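Local structure of putative oxidoreductase (Mycobacterium avium, 3QHA) at the interface of chains A and B. The protein is a putative oxidoreductase of the 3-hydroxyisobutyrate dehydrogenase-like family, which probably uses a nicotinamide adenine dinucleotide (NAD or NADP) bound to its Rossmann domain to oxidise a hydroxyacid substrate. Residues are numbered along the deposited sequence; one frame, centred on the assembly and turned at random. Chains: chain A/B, Putative oxidoreductase.

Contacts 1, 2 and 3 lie on one continuous, two-fold symmetric A/B interface. Between the centres of their C-alpha atoms, contact 1 is about 15 Å from contact 2 and from contact 3, which are about 12 Å apart. Helix 176-204 of chain A enters all of them, through a charged arginine and a leucine at contact 1, mainly through apolar groups at contacts 2 and 3. B:Val216 and A:Pro226 in contact 1 return as A:Val216 and B:Pro226 in contact 2, while contact 3 adds the C-terminal helices and reaches the two-fold axis. Such intertwined packing suggests a genuine dimer, which the structure alone does not prove.

Contact 1: the interface of chains A and B. Residues chain A 132, 184, 187, 224, 226-227; chain B 216, 219-220.
The guanidinium of A:Arg184 lies with one face against B:Val216, whose CA sits 3.8 Å above the plane towards the rim. The carboxylate carbon of B:Asp220 and water 1 meet its edge in plane. NH2 pairs with OD1 of B:Asp220 in a salt bridge of 3.0 Å, but the planes of the two groups are turned 59° apart and no N-H is aimed at this oxygen. The directed bond goes instead from NH2 to the hydroxyl OG1 of B:Thr219 (2.9 Å), tilted 21° out of the guanidinium plane; NE adds a weak one. With chi1 at 53°, OG1 of B:Thr219 stands between its backbone N and carbonyl carbon, from where it also donates to B:Val216 O one helical turn earlier. The other carboxylate oxygen, OD2 of B:Asp220, takes two waters: water 1 connects it to NH1 and NH2 of A:Arg184, and water 2 (2.6 Å from OD2) to A:Gly224 O and A:Gly227 N. Carbon contacts flank this network. CG1 of B:Val216 touches A:Gly227 CA at 3.5 Å and A:Leu187 CD2 at 3.9 Å, the leucine and valine side chains crossing at about a right angle. Helix 209-223 of chain B docks between helix 176-204, the 224-227 turn and strand 131-132 of chain A; A:Ser132 lies in the family's DAPVSGG substrate-binding motif, so the partner subunit probably borders the active-site cleft.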
# COMPACT_ATOMS: atom_id res chain seq x y z
N SER A 132 -5.30 0.75 13.83
CA SER A 132 -5.25 0.74 12.38
C SER A 132 -5.52 -0.72 11.96
O SER A 132 -5.16 -1.62 12.70
CB SER A 132 -3.86 1.22 11.92
OG SER A 132 -3.63 0.99 10.54
N ARG A 184 2.94 6.06 11.11
CA ARG A 184 2.21 5.13 10.25
C ARG A 184 1.23 5.87 9.35
O ARG A 184 1.19 5.65 8.14
CB ARG A 184 1.48 4.07 11.09
CG ARG A 184 0.95 2.90 10.28
CD ARG A 184 -0.41 3.18 9.65
NE ARG A 184 -0.77 2.16 8.67
CZ ARG A 184 -0.31 2.10 7.42
NH1 ARG A 184 0.54 3.02 6.96
NH2 ARG A 184 -0.71 1.12 6.62
N LEU A 187 2.50 8.06 6.42
CA LEU A 187 2.66 7.21 5.24
C LEU A 187 1.33 7.00 4.52
O LEU A 187 1.25 7.21 3.31
CB LEU A 187 3.30 5.86 5.61
CG LEU A 187 3.39 4.83 4.48
CD1 LEU A 187 4.11 5.42 3.27
CD2 LEU A 187 4.07 3.56 4.96
N GLY A 224 2.49 -6.67 -0.75
CA GLY A 224 2.44 -6.15 0.62
C GLY A 224 2.24 -4.64 0.70
O GLY A 224 1.81 -4.14 1.74
N PRO A 226 3.43 -0.40 0.35
CA PRO A 226 4.53 0.48 0.76
C PRO A 226 5.42 -0.12 1.84
O PRO A 226 6.63 0.11 1.84
CB PRO A 226 3.81 1.72 1.29
CG PRO A 226 2.50 1.73 0.62
CD PRO A 226 2.14 0.31 0.29
N GLY A 227 4.82 -0.88 2.75
CA GLY A 227 5.54 -1.58 3.82
C GLY A 227 6.61 -2.55 3.34
O GLY A 227 7.48 -2.94 4.12
N VAL B 216 2.41 -1.54 9.36
CA VAL B 216 2.13 -1.06 8.00
C VAL B 216 1.64 -2.20 7.11
O VAL B 216 0.57 -2.09 6.50
CB VAL B 216 3.37 -0.40 7.36
CG1 VAL B 216 3.14 -0.12 5.87
CG2 VAL B 216 3.73 0.89 8.10
N THR B 219 -1.83 -3.77 8.30
CA THR B 219 -2.99 -2.91 8.10
C THR B 219 -3.28 -2.67 6.62
O THR B 219 -4.45 -2.54 6.23
CB THR B 219 -2.82 -1.57 8.86
OG1 THR B 219 -1.57 -0.96 8.51
CG2 THR B 219 -2.85 -1.82 10.36
N ASP B 220 -2.24 -2.64 5.79
CA ASP B 220 -2.43 -2.53 4.35
C ASP B 220 -3.04 -3.79 3.73
O ASP B 220 -3.74 -3.70 2.71
CB ASP B 220 -1.12 -2.14 3.64
CG ASP B 220 -0.85 -0.64 3.69
OD1 ASP B 220 -1.79 0.13 3.97
OD2 ASP B 220 0.31 -0.22 3.45
O HOH W 1 0.70 2.43 3.96
O HOH W 2 2.20 -1.99 3.07

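Contact 2: the interface of chains A and B. Residues chain A 195-196, 198-199, 216; chain B 226, 229-230.
The short 3-10 helix 226-229 of chain B and the loop residue that follows it, B:Met230, pack against the long interdomain helix 176-204 of chain A, with helix 209-223 of chain A closing the other flank. B:Met230 reaches in between A:Met199 and A:Ala195 on one helix and A:Val216 on the other, and hides more surface than any other residue of the patch. Its CG comes to 3.8 Å from the methyl CB of A:Ala195. The chain runs extended through chi2 (175°) and bends at chi3 (80°), a turn that carries the terminal methyl CE back towards helix 176-204, where it meets CG of A:Met199 at 3.7 Å. The two methionine side chains pass at a slant, and SD of A:Met199 lies over the start of its partner, 3.8 Å from CA of B:Met230. The unbranched methionine chains may help the two surfaces fit. One turn back along the same helix, CB of A:Ala195 is also met by CG2 of B:Ile229 at 3.6 Å, with the backbone oxygen of B:Pro226 beside it. The small alanine probably lets the 3-10 turn approach the helix closely. On the opposite flank, the sulfur SD of B:Met230 rests 3.8 Å from the methyl CG2 of A:Val216, the two side chains standing at about a right angle.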
# COMPACT_ATOMS: atom_id res chain seq x y z
N ALA A 195 -1.37 8.59 -4.75
CA ALA A 195 -2.37 7.88 -5.55
C ALA A 195 -3.19 8.84 -6.42
O ALA A 195 -3.40 8.57 -7.60
CB ALA A 195 -3.30 7.06 -4.64
N CYS A 196 -3.63 9.95 -5.84
CA CYS A 196 -4.41 10.95 -6.57
C CYS A 196 -3.57 11.59 -7.68
O CYS A 196 -4.07 11.83 -8.78
CB CYS A 196 -4.96 12.02 -5.62
SG CYS A 196 -6.16 11.37 -4.42
N ALA A 198 -1.15 10.00 -9.25
CA ALA A 198 -1.09 8.95 -10.28
C ALA A 198 -2.35 8.94 -11.15
O ALA A 198 -2.28 8.71 -12.36
CB ALA A 198 -0.88 7.58 -9.63
N MET A 199 -3.50 9.21 -10.52
CA MET A 199 -4.79 9.25 -11.21
C MET A 199 -4.89 10.45 -12.16
O MET A 199 -5.45 10.34 -13.25
CB MET A 199 -5.94 9.29 -10.20
CG MET A 199 -6.09 8.02 -9.36
SD MET A 199 -7.13 8.24 -7.89
CE MET A 199 -8.75 8.44 -8.62
N VAL A 216 -3.45 -1.67 -8.94
CA VAL A 216 -2.76 -1.25 -7.73
C VAL A 216 -3.15 -2.10 -6.52
O VAL A 216 -2.29 -2.62 -5.81
CB VAL A 216 -3.04 0.24 -7.40
CG1 VAL A 216 -2.54 0.59 -6.00
CG2 VAL A 216 -2.40 1.15 -8.46
N PRO B 226 -2.80 2.13 -0.62
CA PRO B 226 -3.08 3.39 -1.34
C PRO B 226 -4.14 3.24 -2.43
O PRO B 226 -4.87 4.19 -2.71
CB PRO B 226 -1.73 3.76 -1.97
CG PRO B 226 -0.72 2.86 -1.38
CD PRO B 226 -1.41 1.68 -0.78
N ILE B 229 -8.02 4.34 -2.26
CA ILE B 229 -8.54 5.67 -2.59
C ILE B 229 -8.78 5.85 -4.09
O ILE B 229 -9.35 6.85 -4.51
CB ILE B 229 -7.59 6.78 -2.05
CG1 ILE B 229 -8.39 8.02 -1.63
CG2 ILE B 229 -6.53 7.14 -3.08
CD1 ILE B 229 -9.24 7.80 -0.38
N MET B 230 -8.35 4.88 -4.89
CA MET B 230 -8.42 4.98 -6.35
C MET B 230 -9.71 4.32 -6.84
O MET B 230 -9.69 3.26 -7.47
CB MET B 230 -7.19 4.34 -7.00
CG MET B 230 -5.86 4.86 -6.44
SD MET B 230 -4.41 4.02 -7.11
CE MET B 230 -4.24 4.84 -8.69

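Contact 3: the interface of chains A and B. Residues chain A 189-190, 193, 275; chain B 259, 275, 279, 283.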
# COMPACT_ATOMS: atom_id res chain seq x y z
N PHE A 189 -1.50 8.73 4.45
CA PHE A 189 -2.09 9.89 3.79
C PHE A 189 -1.19 10.52 2.73
O PHE A 189 -1.69 11.07 1.76
CB PHE A 189 -2.59 10.91 4.82
CG PHE A 189 -3.76 10.41 5.64
CD1 PHE A 189 -3.61 10.10 6.98
CD2 PHE A 189 -5.00 10.22 5.04
CE1 PHE A 189 -4.69 9.63 7.73
CE2 PHE A 189 -6.08 9.75 5.78
CZ PHE A 189 -5.92 9.45 7.13
N THR A 190 0.13 10.40 2.89
CA THR A 190 1.06 10.82 1.84
C THR A 190 0.90 9.92 0.61
O THR A 190 1.01 10.40 -0.52
CB THR A 190 2.53 10.78 2.29
OG1 THR A 190 2.72 11.66 3.41
CG2 THR A 190 3.46 11.22 1.16
N ALA A 193 -2.24 10.91 -1.24
CA ALA A 193 -1.92 12.06 -2.08
C ALA A 193 -1.19 11.62 -3.35
O ALA A 193 -1.48 12.11 -4.44
CB ALA A 193 -1.08 13.07 -1.31
N LEU A 275 4.90 15.45 -6.16
CA LEU A 275 5.25 14.37 -5.22
C LEU A 275 6.25 13.41 -5.87
O LEU A 275 7.25 13.04 -5.25
CB LEU A 275 4.02 13.59 -4.76
CG LEU A 275 3.13 14.31 -3.76
CD1 LEU A 275 1.73 13.68 -3.74
CD2 LEU A 275 3.76 14.30 -2.36
N LEU B 259 -1.60 14.46 9.41
CA LEU B 259 -0.44 15.06 8.74
C LEU B 259 0.09 16.27 9.51
O LEU B 259 1.30 16.41 9.68
CB LEU B 259 -0.77 15.44 7.29
CG LEU B 259 -0.83 14.27 6.31
CD1 LEU B 259 -1.35 14.71 4.94
CD2 LEU B 259 0.54 13.61 6.16
N LEU B 275 7.93 15.41 1.80
CA LEU B 275 6.84 14.70 1.13
C LEU B 275 5.53 14.89 1.89
O LEU B 275 4.48 15.13 1.29
CB LEU B 275 7.14 13.21 0.97
CG LEU B 275 8.08 12.78 -0.16
CD1 LEU B 275 8.50 11.33 0.02
CD2 LEU B 275 7.43 12.99 -1.51
N ALA B 279 2.07 16.64 0.74
CA ALA B 279 0.85 15.85 0.88
C ALA B 279 -0.22 16.63 1.64
O ALA B 279 -1.38 16.69 1.23
CB ALA B 279 1.13 14.53 1.58
N LEU B 283 -3.61 17.31 -0.43
CA LEU B 283 -4.48 16.15 -0.24
C LEU B 283 -5.94 16.46 -0.58
O LEU B 283 -6.57 15.74 -1.35
CB LEU B 283 -4.41 15.64 1.20
CG LEU B 283 -5.24 14.39 1.49
CD1 LEU B 283 -4.70 13.19 0.70
CD2 LEU B 283 -5.25 14.11 2.98
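Small residues bring the helices together: A:Thr190 and A:Ala193, one turn apart on helix 176-204, both receive the methyl of B:Ala279. Its CB lies 3.7 Å from CA of A:Thr190 and 3.9 Å from CB of A:Ala193, so the backbones approach closely at this crossing. OG1 of A:Thr190 also faces that methyl, at 3.8 Å, while its CG2 turns towards the backbone oxygen of B:Leu275. Larger aliphatic groups seal the flanks. CD1 of B:Leu259 leans on CB of A:Phe189 at 4.0 Å; the phenylalanine therefore meets this leucine through its methylene rather than through its ring. B:Leu283, with CG anti to the backbone N (chi1 -177°), lays CD1 along the helix backbone, 3.8 Å from A:Phe189 O. A self-contact completes the set: A:Leu275 and B:Leu275 slant across each other, CD2 to CD2 at 4.0 Å, and each methyl also abuts the opposite backbone oxygen. This apolar helix-helix contact between subunits probably helps to hold the dimer together. The leucine pair marks its two-fold-axis end, where the C-terminal helices meet; from there helix 176-204 of chain A runs past helix 274-286 to helix 245-268 of chain B.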